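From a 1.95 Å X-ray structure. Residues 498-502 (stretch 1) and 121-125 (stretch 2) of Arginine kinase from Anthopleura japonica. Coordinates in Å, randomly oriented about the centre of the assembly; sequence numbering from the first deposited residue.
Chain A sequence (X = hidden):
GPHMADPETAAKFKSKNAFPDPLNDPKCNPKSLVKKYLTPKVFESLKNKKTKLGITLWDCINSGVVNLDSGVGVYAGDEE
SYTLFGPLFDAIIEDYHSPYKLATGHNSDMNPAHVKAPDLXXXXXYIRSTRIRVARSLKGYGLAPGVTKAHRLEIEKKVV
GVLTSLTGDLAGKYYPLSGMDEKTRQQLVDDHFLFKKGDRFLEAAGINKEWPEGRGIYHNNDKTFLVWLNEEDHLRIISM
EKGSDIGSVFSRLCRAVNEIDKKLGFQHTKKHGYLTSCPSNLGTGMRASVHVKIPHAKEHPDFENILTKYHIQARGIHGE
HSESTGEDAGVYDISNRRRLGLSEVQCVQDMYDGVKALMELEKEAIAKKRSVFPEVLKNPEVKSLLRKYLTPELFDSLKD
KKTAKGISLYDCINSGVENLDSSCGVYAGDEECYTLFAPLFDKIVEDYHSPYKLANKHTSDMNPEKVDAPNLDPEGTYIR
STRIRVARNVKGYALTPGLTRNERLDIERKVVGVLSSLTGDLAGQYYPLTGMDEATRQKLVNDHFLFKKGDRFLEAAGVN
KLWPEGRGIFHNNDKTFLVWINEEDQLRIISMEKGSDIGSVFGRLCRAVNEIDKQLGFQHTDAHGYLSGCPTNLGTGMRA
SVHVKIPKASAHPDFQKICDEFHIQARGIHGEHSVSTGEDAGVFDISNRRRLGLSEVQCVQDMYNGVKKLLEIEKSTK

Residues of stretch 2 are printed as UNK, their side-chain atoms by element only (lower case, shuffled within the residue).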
# COMPACT_ATOMS: atom_id res chain seq x y z
N GLY A 498 5.01 14.70 -3.79
CA GLY A 498 4.30 14.72 -5.07
C GLY A 498 4.39 13.42 -5.85
O GLY A 498 3.88 13.32 -6.96
N LEU A 499 5.04 12.42 -5.26
CA LEU A 499 5.28 11.14 -5.94
C LEU A 499 4.00 10.42 -6.33
O LEU A 499 3.04 10.37 -5.55
CB LEU A 499 6.12 10.21 -5.05
CG LEU A 499 7.61 10.48 -4.86
CD1 LEU A 499 8.22 9.43 -3.93
CD2 LEU A 499 8.33 10.49 -6.19
N THR A 500 4.00 9.85 -7.54
CA THR A 500 2.94 8.93 -7.95
C THR A 500 3.33 7.53 -7.52
O THR A 500 4.48 7.29 -7.12
CB THR A 500 2.72 8.93 -9.47
OG1 THR A 500 3.89 8.41 -10.12
CG2 THR A 500 2.43 10.33 -9.99
N ARG A 501 2.39 6.59 -7.58
CA ARG A 501 2.68 5.22 -7.17
C ARG A 501 3.86 4.63 -7.94
O ARG A 501 4.78 4.07 -7.34
CB ARG A 501 1.46 4.32 -7.37
CG ARG A 501 1.77 2.84 -7.19
CD ARG A 501 0.51 2.02 -7.02
NE ARG A 501 0.83 0.66 -6.58
CZ ARG A 501 0.96 -0.38 -7.39
NH1 ARG A 501 0.76 -0.25 -8.70
NH2 ARG A 501 1.27 -1.56 -6.90
N ASN A 502 3.83 4.77 -9.26
CA ASN A 502 4.86 4.16 -10.11
C ASN A 502 6.24 4.80 -9.93
O ASN A 502 7.25 4.10 -9.97
CB ASN A 502 4.43 4.18 -11.58
CG ASN A 502 3.27 3.24 -11.86
OD1 ASN A 502 3.08 2.25 -11.15
ND2 ASN A 502 2.49 3.55 -12.89
N UNK A 121 -6.26 8.08 -10.77
CA UNK A 121 -5.62 8.77 -9.66
C UNK A 121 -4.19 8.28 -9.42
O UNK A 121 -3.90 7.65 -8.40
c UNK A 121 -6.49 8.54 -8.42
c UNK A 121 -5.99 9.28 -7.20
o UNK A 121 -6.28 8.79 -6.08
o UNK A 121 -5.33 10.33 -7.35
N UNK A 122 -3.28 8.57 -10.37
CA UNK A 122 -1.89 8.11 -10.25
C UNK A 122 -1.18 8.76 -9.08
O UNK A 122 -0.24 8.18 -8.53
c UNK A 122 -1.24 8.61 -11.55
c UNK A 122 -3.49 9.37 -11.59
c UNK A 122 -2.36 8.94 -12.47
N UNK A 123 -1.62 9.96 -8.71
CA UNK A 123 -1.01 10.71 -7.62
C UNK A 123 -1.51 10.20 -6.27
O UNK A 123 -1.03 10.64 -5.22
c UNK A 123 -1.28 12.19 -7.76
N UNK A 124 -2.48 9.30 -6.31
CA UNK A 124 -3.03 8.66 -5.12
C UNK A 124 -3.61 9.65 -4.12
O UNK A 124 -3.44 9.49 -2.91
o UNK A 124 -2.08 5.89 -5.97
c UNK A 124 -1.37 6.76 -5.45
n UNK A 124 -0.07 6.88 -5.69
c UNK A 124 -1.97 7.76 -4.47
N UNK A 125 -4.29 10.67 -4.63
CA UNK A 125 -4.91 11.70 -3.80
C UNK A 125 -6.19 11.21 -3.14
O UNK A 125 -6.63 11.77 -2.13
c UNK A 125 -2.81 16.65 -6.06
n UNK A 125 -3.32 15.58 -6.66
n UNK A 125 -1.78 17.29 -6.60
c UNK A 125 -5.22 12.95 -4.64
c UNK A 125 -4.44 14.81 -6.14
n UNK A 125 -3.33 17.09 -4.91
c UNK A 125 -4.00 13.66 -5.23
O HOH W 1 1.21 12.04 -5.18
O HOH W 2 1.89 8.22 -4.28

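Position 121 carries four side-chain atoms, two carbons and two oxygens, with both oxygens on the second carbon: a short carboxylate. It makes no contact with stretch 1; its nearest side-chain oxygen is 8.2 Å from CG2 of T500. The residue is D121. Its OD1 accepts a hydrogen bond from the backbone N of position 125 at 2.9 Å, and its backbone O accepts another from N of position 124 at 3.0 Å. The second bond closes a type I beta turn running from 121 to 124, and the carboxylate braces the residue that follows.

Position 122 has three side-chain carbons that close a ring onto its own backbone N. Its CB lies 4.3 Å from CG2 of T500, a loose apolar touch. The closed ring identifies P122. It leaves this nitrogen without a proton to donate, and phi of -66° suits the second place of the turn. Its carbonyl matters more across the contact: O of P122 accepts a hydrogen bond from N of R501 at 3.2 Å.

Position 123 shows a single side-chain carbon. This CB points away from stretch 1, and the backbone makes the approach instead, with CA of position 123 4.2 Å from CG2 of T500. One carbon makes it A123. CA of A123 and CA of T500 are 4.3 Å apart, a spacing that brings main chain close to main chain.

Position 124 has two carbons, the second bearing one oxygen and one nitrogen: a short amide. Its CA-to-CB bond points toward stretch 1, and its side-chain nitrogen lies 3.4 Å from CB of R501. The residue is N124. The 3.1 Å between ND2 of N124 and N of R501 joins two donors and is no hydrogen bond. ND2 of N124 instead donates to water 2 at 2.8 Å, and that water donates to O of L499 at 2.7 Å. Positive phi and psi, 58° and 40°, are a backbone conformation asparagine tolerates well.

Position 125 has three carbons, a nitrogen, then a carbon with two more nitrogens, a guanidinium. Its nearest approach is a terminal nitrogen 6.8 Å from CA of G498. This is R125, and it finds partners elsewhere in the structure.

The rule here is one direct hydrogen bond supported by water. The turn presents the carbonyl of P122 to the backbone N of R501 at the start of a helix, just after T500 at the N-cap. The carbonyls of A123 and L499 could not bond each other directly; water 1 lies between them, its O 2.6 Å from O of A123 and 2.5 Å from O of L499.

Stretch 2 (121-125) DPANR
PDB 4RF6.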